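Local coordinates for cell shape-determining protein MreC (PDB 2QF4), which helps to form and maintain cell shape, probably as part of the elongasome that builds peripheral peptidoglycan, and is represented here by its major extracytoplasmic domain, at residues T6-I14 and L25-S36; E37-L47 and N122-V130. All coordinates share one frame; numbering follows the deposited sequence.

Contact 1 of 2, residues T6-I14 and L25-S36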
loop_
_atom_site.group_PDB
_atom_site.type_symbol
_atom_site.label_atom_id
_atom_site.label_comp_id
_atom_site.label_asym_id
_atom_site.label_seq_id
_atom_site.Cartn_x
_atom_site.Cartn_y
_atom_site.Cartn_z
ATOM N N THR A 6 -6.950 -12.357 -8.944
ATOM C CA THR A 6 -7.298 -11.753 -7.667
ATOM C C THR A 6 -8.703 -12.119 -7.247
ATOM O O THR A 6 -9.529 -12.575 -8.028
ATOM C CB THR A 6 -7.128 -10.212 -7.600
ATOM O OG1 THR A 6 -8.237 -9.567 -8.246
ATOM C CG2 THR A 6 -5.794 -9.756 -8.219
ATOM N N LYS A 7 -8.937 -11.957 -5.957
ATOM C CA LYS A 7 -10.253 -12.016 -5.343
ATOM C C LYS A 7 -10.487 -10.704 -4.627
ATOM O O LYS A 7 -9.570 -10.157 -4.026
ATOM C CB LYS A 7 -10.358 -13.195 -4.368
ATOM C CG LYS A 7 -9.241 -13.286 -3.345
ATOM C CD LYS A 7 -9.280 -14.497 -2.472
ATOM C CE LYS A 7 -8.128 -14.430 -1.501
ATOM N NZ LYS A 7 -8.115 -15.572 -0.542
ATOM N N THR A 8 -11.716 -10.213 -4.687
ATOM C CA THR A 8 -12.015 -8.898 -4.166
ATOM C C THR A 8 -13.286 -8.921 -3.347
ATOM O O THR A 8 -14.138 -9.788 -3.506
ATOM C CB THR A 8 -12.193 -7.861 -5.287
ATOM O OG1 THR A 8 -13.504 -7.991 -5.876
ATOM C CG2 THR A 8 -11.131 -7.951 -6.375
ATOM N N LEU A 9 -13.416 -7.917 -2.493
ATOM C CA LEU A 9 -14.597 -7.755 -1.658
ATOM C C LEU A 9 -14.778 -6.281 -1.357
ATOM O O LEU A 9 -13.885 -5.652 -0.774
ATOM C CB LEU A 9 -14.375 -8.525 -0.332
ATOM C CG LEU A 9 -15.499 -8.461 0.694
ATOM C CD1 LEU A 9 -16.839 -8.943 0.157
ATOM C CD2 LEU A 9 -15.096 -9.184 1.964
ATOM N N ALA A 10 -15.913 -5.712 -1.727
ATOM C CA ALA A 10 -16.226 -4.307 -1.460
ATOM C C ALA A 10 -17.133 -4.251 -0.257
ATOM O O ALA A 10 -18.077 -5.033 -0.148
ATOM C CB ALA A 10 -16.839 -3.642 -2.692
ATOM N N ALA A 11 -16.881 -3.317 0.653
ATOM C CA ALA A 11 -17.626 -3.235 1.902
ATOM C C ALA A 11 -17.722 -1.780 2.323
ATOM O O ALA A 11 -16.939 -0.928 1.925
ATOM C CB ALA A 11 -16.942 -4.064 2.994
ATOM N N ASP A 12 -18.724 -1.487 3.141
ATOM C CA ASP A 12 -18.934 -0.121 3.657
ATOM C C ASP A 12 -17.963 0.219 4.776
ATOM O O ASP A 12 -17.680 -0.620 5.640
ATOM C CB ASP A 12 -20.337 0.004 4.267
ATOM C CG ASP A 12 -21.418 -0.490 3.363
ATOM O OD1 ASP A 12 -21.670 0.175 2.344
ATOM O OD2 ASP A 12 -22.009 -1.528 3.676
ATOM N N VAL A 13 -17.514 1.471 4.790
ATOM C CA VAL A 13 -16.822 2.028 5.961
ATOM C C VAL A 13 -17.838 2.303 7.066
ATOM O O VAL A 13 -18.796 3.038 6.850
ATOM C CB VAL A 13 -16.107 3.329 5.584
ATOM C CG1 VAL A 13 -15.411 3.932 6.782
ATOM C CG2 VAL A 13 -15.098 3.059 4.439
ATOM N N ILE A 14 -17.643 1.690 8.214
ATOM C CA ILE A 14 -18.497 1.901 9.361
ATOM C C ILE A 14 -17.775 2.618 10.496
ATOM O O ILE A 14 -18.433 3.164 11.388
ATOM C CB ILE A 14 -19.206 0.617 9.844
ATOM C CG1 ILE A 14 -18.216 -0.518 10.070
ATOM C CG2 ILE A 14 -20.327 0.215 8.854
ATOM C CD1 ILE A 14 -18.768 -1.684 10.860
ATOM N N LEU A 25 -9.539 2.360 9.182
ATOM C CA LEU A 25 -10.965 2.254 8.875
ATOM C C LEU A 25 -11.419 0.858 9.253
ATOM O O LEU A 25 -10.667 -0.110 9.199
ATOM C CB LEU A 25 -11.220 2.394 7.330
ATOM C CG LEU A 25 -10.693 3.602 6.596
ATOM C CD1 LEU A 25 -10.951 3.442 5.150
ATOM C CD2 LEU A 25 -11.367 4.885 7.162
ATOM N N THR A 26 -12.685 0.743 9.635
ATOM C CA THR A 26 -13.359 -0.542 9.809
ATOM C C THR A 26 -14.412 -0.686 8.747
ATOM O O THR A 26 -15.234 0.226 8.535
ATOM C CB THR A 26 -14.013 -0.657 11.202
ATOM O OG1 THR A 26 -13.029 -0.400 12.184
ATOM C CG2 THR A 26 -14.607 -2.042 11.404
ATOM N N LEU A 27 -14.407 -1.849 8.097
ATOM C CA LEU A 27 -15.367 -2.227 7.087
ATOM C C LEU A 27 -16.346 -3.259 7.645
ATOM O O LEU A 27 -16.001 -4.068 8.505
ATOM C CB LEU A 27 -14.652 -2.811 5.855
ATOM C CG LEU A 27 -13.513 -2.000 5.301
ATOM C CD1 LEU A 27 -12.896 -2.741 4.081
ATOM C CD2 LEU A 27 -13.972 -0.624 4.935
ATOM N N ASP A 28 -17.562 -3.241 7.112
ATOM C CA ASP A 28 -18.652 -4.116 7.547
ATOM C C ASP A 28 -18.711 -5.469 6.855
ATOM O O ASP A 28 -19.781 -6.042 6.780
ATOM C CB ASP A 28 -19.989 -3.393 7.438
ATOM C CG ASP A 28 -20.425 -3.108 6.017
ATOM O OD1 ASP A 28 -19.686 -3.384 5.056
ATOM O OD2 ASP A 28 -21.557 -2.566 5.898
ATOM N N ALA A 29 -17.577 -6.041 6.469
ATOM C CA ALA A 29 -17.474 -7.429 5.975
ATOM C C ALA A 29 -16.216 -7.951 6.638
ATOM O O ALA A 29 -15.205 -7.248 6.672
ATOM C CB ALA A 29 -17.454 -7.481 4.498
ATOM N N GLY A 30 -16.179 -9.216 7.032
ATOM C CA GLY A 30 -14.983 -9.961 6.984
ATOM C C GLY A 30 -14.937 -11.369 6.553
ATOM O O GLY A 30 -15.217 -11.601 5.416
ATOM N N ARG A 31 -14.431 -12.236 7.419
ATOM C CA ARG A 31 -14.056 -13.584 6.972
ATOM C C ARG A 31 -15.247 -14.348 6.429
ATOM O O ARG A 31 -15.112 -15.092 5.448
ATOM C CB ARG A 31 -13.406 -14.366 8.106
ATOM C CG ARG A 31 -12.746 -15.705 7.853
ATOM C CD ARG A 31 -12.154 -16.204 9.188
ATOM N NE ARG A 31 -10.960 -15.441 9.593
ATOM C CZ ARG A 31 -10.829 -14.692 10.691
ATOM N NH1 ARG A 31 -11.813 -14.559 11.577
ATOM N NH2 ARG A 31 -9.680 -14.056 10.908
ATOM N N SER A 32 -16.430 -14.118 7.012
ATOM C CA SER A 32 -17.637 -14.815 6.551
ATOM C C SER A 32 -17.968 -14.494 5.091
ATOM O O SER A 32 -18.706 -15.262 4.443
ATOM C CB SER A 32 -18.814 -14.484 7.453
ATOM O OG SER A 32 -19.273 -13.157 7.246
ATOM N N LYS A 33 -17.446 -13.363 4.588
ATOM C CA LYS A 33 -17.616 -12.958 3.199
ATOM C C LYS A 33 -16.330 -12.993 2.373
ATOM O O LYS A 33 -16.309 -12.555 1.234
ATOM C CB LYS A 33 -18.251 -11.569 3.127
ATOM C CG LYS A 33 -19.729 -11.600 3.330
ATOM C CD LYS A 33 -20.313 -10.233 3.479
ATOM C CE LYS A 33 -21.824 -10.324 3.668
ATOM N NZ LYS A 33 -22.420 -8.962 3.845
ATOM N N GLY A 34 -15.289 -13.580 2.938
ATOM C CA GLY A 34 -14.073 -13.852 2.183
ATOM C C GLY A 34 -12.900 -12.921 2.426
ATOM O O GLY A 34 -11.882 -13.031 1.742
ATOM N N ALA A 35 -13.005 -12.012 3.390
ATOM C CA ALA A 35 -11.861 -11.166 3.725
ATOM C C ALA A 35 -10.721 -12.057 4.215
ATOM O O ALA A 35 -10.952 -13.051 4.937
ATOM C CB ALA A 35 -12.267 -10.161 4.782
ATOM N N SER A 36 -9.503 -11.707 3.779
ATOM C CA SER A 36 -8.281 -12.442 4.127
ATOM C C SER A 36 -7.161 -11.490 4.542
ATOM O O SER A 36 -7.113 -10.302 4.206
ATOM C CB SER A 36 -7.807 -13.398 2.990
ATOM O OG SER A 36 -7.683 -12.811 1.699
HETATM O O HOH W 1 -10.589 -15.330 0.847
#
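Val13 faces Leu27 as an antiparallel, non-hydrogen-bonded pair in the hairpin formed by strands 6-16 and 24-27, part of one of the two six-stranded barrels in this alpha-lytic-protease-like fold. The polar exchange flanks that pair. On one side Ile14 N gives a nearly straight bond to Thr26 O (2.8 Å, 167° at the hydrogen). On the other, Asp28 N donates to Asp12 O at 3.0 Å, while Asp12 N is taken up by a side chain: Asp28 OD1 accepts it at 2.9 Å, approached from above the carboxylate plane. Asp28 can reach back because its CG sits between its own N and carbonyl carbon (chi1 68°). The two carboxylates then meet with their planes 77° apart, and Asp12 OD2 lies 2.5 Å from Asp28 OD2, so one acid probably carries a proton.

Beyond Asp28 the chain leaves the sheet and curls under Leu9. Gly30 O accepts from both Lys33 N and Ala35 N, which arrive from opposite faces of its plane and hold the turn. CD2 of Leu9 rests in this turn, touching Ala29 CB at 3.9 Å and Ala35 CB as well. At the far end, the extended Lys7 donates through NZ to a water 2.8 Å away, which in turn donates to Gly34 O.

Contact 2 of 2, residues E37-L47 and N122-V130. With EDO (1,2-ethanediol), chain E.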
loop_
_atom_site.group_PDB
_atom_site.type_symbol
_atom_site.label_atom_id
_atom_site.label_comp_id
_atom_site.label_asym_id
_atom_site.label_seq_id
_atom_site.Cartn_x
_atom_site.Cartn_y
_atom_site.Cartn_z
ATOM N N GLU A 37 -6.202 -12.073 5.237
ATOM C CA GLU A 37 -5.126 -11.325 5.821
ATOM C C GLU A 37 -4.081 -10.883 4.749
ATOM O O GLU A 37 -3.256 -10.028 5.053
ATOM C CB GLU A 37 -4.385 -12.143 6.923
ATOM C CG GLU A 37 -4.930 -13.483 7.436
ATOM C CD GLU A 37 -6.353 -13.486 7.950
ATOM O OE1 GLU A 37 -6.607 -13.017 9.075
ATOM O OE2 GLU A 37 -7.204 -14.050 7.249
ATOM N N ASN A 38 -4.107 -11.428 3.532
ATOM C CA ASN A 38 -3.166 -11.018 2.486
ATOM C C ASN A 38 -3.670 -9.838 1.736
ATOM O O ASN A 38 -3.027 -9.439 0.777
ATOM C CB ASN A 38 -2.764 -12.174 1.463
ATOM C CG ASN A 38 -3.882 -12.544 0.410
ATOM O OD1 ASN A 38 -5.066 -12.294 0.625
ATOM N ND2 ASN A 38 -3.473 -13.142 -0.737
ATOM N N MET A 39 -4.840 -9.270 2.127
ATOM C CA MET A 39 -5.476 -8.308 1.282
ATOM C C MET A 39 -5.004 -6.892 1.500
ATOM O O MET A 39 -4.727 -6.445 2.615
ATOM C CB MET A 39 -7.006 -8.384 1.405
ATOM C CG MET A 39 -7.592 -9.657 0.811
ATOM S SD MET A 39 -9.363 -9.717 1.041
ATOM C CE MET A 39 -9.773 -10.972 -0.223
ATOM N N LEU A 40 -4.949 -6.202 0.381
ATOM C CA LEU A 40 -4.751 -4.758 0.314
ATOM C C LEU A 40 -6.095 -4.098 0.116
ATOM O O LEU A 40 -7.083 -4.762 -0.157
ATOM C CB LEU A 40 -3.735 -4.396 -0.769
ATOM C CG LEU A 40 -2.288 -4.835 -0.460
ATOM C CD1 LEU A 40 -1.379 -4.513 -1.633
ATOM C CD2 LEU A 40 -1.775 -4.106 0.798
ATOM N N ALA A 41 -6.141 -2.788 0.316
ATOM C CA ALA A 41 -7.368 -2.018 0.284
ATOM C C ALA A 41 -7.220 -0.846 -0.675
ATOM O O ALA A 41 -6.216 -0.119 -0.640
ATOM C CB ALA A 41 -7.681 -1.505 1.701
ATOM N N ILE A 42 -8.216 -0.688 -1.547
ATOM C CA ILE A 42 -8.234 0.318 -2.602
ATOM C C ILE A 42 -9.473 1.214 -2.541
ATOM O O ILE A 42 -10.570 0.817 -2.119
ATOM C CB ILE A 42 -8.070 -0.359 -4.001
ATOM C CG1 ILE A 42 -9.292 -1.001 -4.553
ATOM C CG2 ILE A 42 -6.946 -1.383 -3.965
ATOM C CD1 ILE A 42 -9.167 -1.286 -6.059
ATOM N N ALA A 43 -9.280 2.434 -2.995
ATOM C CA ALA A 43 -10.355 3.392 -3.207
ATOM C C ALA A 43 -9.931 4.260 -4.325
ATOM O O ALA A 43 -8.769 4.596 -4.461
ATOM C CB ALA A 43 -10.585 4.253 -1.963
ATOM N N ASN A 44 -10.901 4.706 -5.121
ATOM C CA ASN A 44 -10.607 5.668 -6.179
ATOM C C ASN A 44 -9.478 5.146 -7.105
ATOM O O ASN A 44 -8.675 5.949 -7.602
ATOM C CB ASN A 44 -10.222 7.032 -5.532
ATOM C CG ASN A 44 -11.380 7.703 -4.732
ATOM O OD1 ASN A 44 -12.543 7.602 -5.102
ATOM N ND2 ASN A 44 -11.028 8.433 -3.660
ATOM N N GLY A 45 -9.432 3.840 -7.355
ATOM C CA GLY A 45 -8.421 3.249 -8.245
ATOM C C GLY A 45 -7.030 3.002 -7.678
ATOM O O GLY A 45 -6.175 2.399 -8.363
ATOM N N GLY A 46 -6.782 3.425 -6.442
ATOM C CA GLY A 46 -5.447 3.339 -5.907
ATOM C C GLY A 46 -5.376 2.739 -4.520
ATOM O O GLY A 46 -6.374 2.608 -3.786
ATOM N N LEU A 47 -4.153 2.396 -4.128
ATOM C CA LEU A 47 -3.925 1.807 -2.804
ATOM C C LEU A 47 -4.167 2.818 -1.696
ATOM O O LEU A 47 -3.643 3.920 -1.717
ATOM C CB LEU A 47 -2.481 1.331 -2.701
ATOM C CG LEU A 47 -2.168 0.470 -1.464
ATOM C CD1 LEU A 47 -2.954 -0.862 -1.505
ATOM C CD2 LEU A 47 -0.662 0.247 -1.336
ATOM N N ASN A 122 3.885 -10.527 2.250
ATOM C CA ASN A 122 2.563 -10.961 2.663
ATOM C C ASN A 122 1.443 -10.388 1.824
ATOM O O ASN A 122 0.469 -11.083 1.526
ATOM C CB ASN A 122 2.325 -10.609 4.136
ATOM C CG ASN A 122 0.907 -11.016 4.632
ATOM O OD1 ASN A 122 0.614 -12.192 4.801
ATOM N ND2 ASN A 122 0.004 -10.035 4.775
ATOM N N PHE A 123 1.570 -9.139 1.406
ATOM C CA PHE A 123 0.499 -8.435 0.675
ATOM C C PHE A 123 0.794 -8.617 -0.794
ATOM O O PHE A 123 1.184 -7.714 -1.493
ATOM C CB PHE A 123 0.438 -6.998 1.146
ATOM C CG PHE A 123 -0.007 -6.881 2.579
ATOM C CD1 PHE A 123 -1.335 -7.042 2.909
ATOM C CD2 PHE A 123 0.889 -6.659 3.593
ATOM C CE1 PHE A 123 -1.761 -7.005 4.210
ATOM C CE2 PHE A 123 0.461 -6.610 4.913
ATOM C CZ PHE A 123 -0.868 -6.790 5.214
ATOM N N ASN A 124 0.560 -9.841 -1.248
ATOM C CA ASN A 124 1.130 -10.364 -2.481
ATOM C C ASN A 124 0.288 -10.131 -3.711
ATOM O O ASN A 124 0.068 -11.008 -4.498
ATOM C CB ASN A 124 1.523 -11.853 -2.320
ATOM C CG ASN A 124 0.364 -12.788 -2.074
ATOM O OD1 ASN A 124 -0.691 -12.377 -1.648
ATOM N ND2 ASN A 124 0.553 -14.067 -2.393
ATOM N N VAL A 125 -0.173 -8.890 -3.901
ATOM C CA VAL A 125 -0.898 -8.487 -5.094
ATOM C C VAL A 125 -0.166 -7.312 -5.719
ATOM O O VAL A 125 -0.078 -6.247 -5.134
ATOM C CB VAL A 125 -2.397 -8.134 -4.845
ATOM C CG1 VAL A 125 -2.595 -7.366 -3.571
ATOM C CG2 VAL A 125 -3.028 -7.444 -6.029
ATOM N N ALA A 126 0.305 -7.523 -6.930
ATOM C CA ALA A 126 1.075 -6.551 -7.669
ATOM C C ALA A 126 0.208 -5.620 -8.519
ATOM O O ALA A 126 -0.953 -5.912 -8.799
ATOM C CB ALA A 126 2.100 -7.292 -8.566
ATOM N N ASP A 127 0.791 -4.481 -8.902
ATOM C CA ASP A 127 0.302 -3.604 -9.960
ATOM C C ASP A 127 -0.824 -2.663 -9.563
ATOM O O ASP A 127 -1.343 -1.942 -10.395
ATOM C CB ASP A 127 -0.061 -4.407 -11.240
ATOM C CG ASP A 127 1.101 -5.230 -11.751
ATOM O OD1 ASP A 127 2.243 -4.789 -11.729
ATOM O OD2 ASP A 127 0.867 -6.380 -12.189
ATOM N N ILE A 128 -1.164 -2.590 -8.293
ATOM C CA ILE A 128 -2.136 -1.621 -7.837
ATOM C C ILE A 128 -1.439 -0.250 -7.795
ATOM O O ILE A 128 -0.353 -0.134 -7.225
ATOM C CB ILE A 128 -2.641 -1.952 -6.431
ATOM C CG1 ILE A 128 -3.339 -3.310 -6.404
ATOM C CG2 ILE A 128 -3.571 -0.847 -5.917
ATOM C CD1 ILE A 128 -3.598 -3.839 -4.983
ATOM N N PRO A 129 -2.037 0.797 -8.398
ATOM C CA PRO A 129 -1.410 2.128 -8.336
ATOM C C PRO A 129 -1.214 2.586 -6.897
ATOM O O PRO A 129 -2.137 2.501 -6.092
ATOM C CB PRO A 129 -2.402 3.029 -9.093
ATOM C CG PRO A 129 -3.101 2.075 -10.007
ATOM C CD PRO A 129 -3.256 0.826 -9.217
ATOM N N VAL A 130 -0.043 3.156 -6.630
ATOM C CA VAL A 130 0.292 3.766 -5.328
ATOM C C VAL A 130 0.479 5.271 -5.446
ATOM O O VAL A 130 -0.135 6.035 -4.691
ATOM C CB VAL A 130 1.538 3.102 -4.724
ATOM C CG1 VAL A 130 1.932 3.757 -3.392
ATOM C CG2 VAL A 130 1.261 1.632 -4.488
HETATM C C1 EDO E . -4.711 -4.028 -10.728
HETATM O O1 EDO E . -4.443 -2.660 -10.416
HETATM C C2 EDO E . -3.815 -4.924 -9.885
HETATM O O2 EDO E . -4.639 -5.839 -9.158
HETATM O O HOH W 2 -2.667 -10.589 -1.848
HETATM O O HOH W 3 -2.608 5.842 -3.509
#
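Leu40 and Phe123 meet where the two beta barrels of this chymotrypsin-like double-barrel domain come together, with CD2 of Leu40 3.6 Å from Phe123 CD1. The apolar contacts run on from there. The other methyl of Leu40, CD1, reaches Val125 CG1 (3.7 Å) and Ile128 CD1, the leucine and valine sliding past each other in opposite directions. CG2 of Ile128 stands anti to its backbone N (CG1 has chi1 -61°), which brings this methyl against Ile42 CG2 at 3.9 Å and Leu47 CB. Val125 and Ile42 each have two deposited conformers, and their contacts here are those of one. Leu47 and Val130 lie side by side and point the same way, joined through CD2 and CG2.

Among the hydrogen bonds, one links the two backbones: Leu47 N to Pro129 O, 2.8 Å and nearly straight at 167°. It lies next to the type I' turn Ala43-Gly46, whose Gly45 O packs on the proline ring. The other end is held by amides. In the conformer described, one of two deposited, Asn122 ND2 sits 3.3 Å above the ring plane of Phe123, over its centre, and donates to Glu37 O, reaching it from above the carbonyl plane. Asn38 ND2 donates to Asn124 OD1 at 3.0 Å, in the carbonyl plane, although the two amides are turned 59° apart; Asn38 OD1 is engaged by Ser36 OG.

Water adds two bridges, one donating to Asn38 O and Asn124 OD1, the other to Leu47 O and Val130 O. An ethanediol, probably from the crystallisation liquor, donates from O1 to Asp127 O.

Strand 160-166 bonds to Leu40 and Ile42 in the first barrel, and strand 114-118 of the second places Thr117 against Leu40, Leu47 and Val130.

From the N terminus, strand 6-16 leads through a short connection into strand 24-27, and contact 1 closes this local hairpin and the turn that follows. The chain passes directly from Ser36 into Glu37, where the first segment of contact 2 begins, so the two contacts come in series, neither enclosing the other. Strand 59-63 and four of the second barrel pass before residues 122-130 close the long loop of contact 2; strand 160-166 completes the first barrel later. Contact 1 therefore knits neighbouring strands within one barrel, whereas contact 2 ties that barrel to the other. Their centres are 13 Å apart, and Met39 CE bridges them, packing 3.5 Å from Gly34 O and also near Lys7 O.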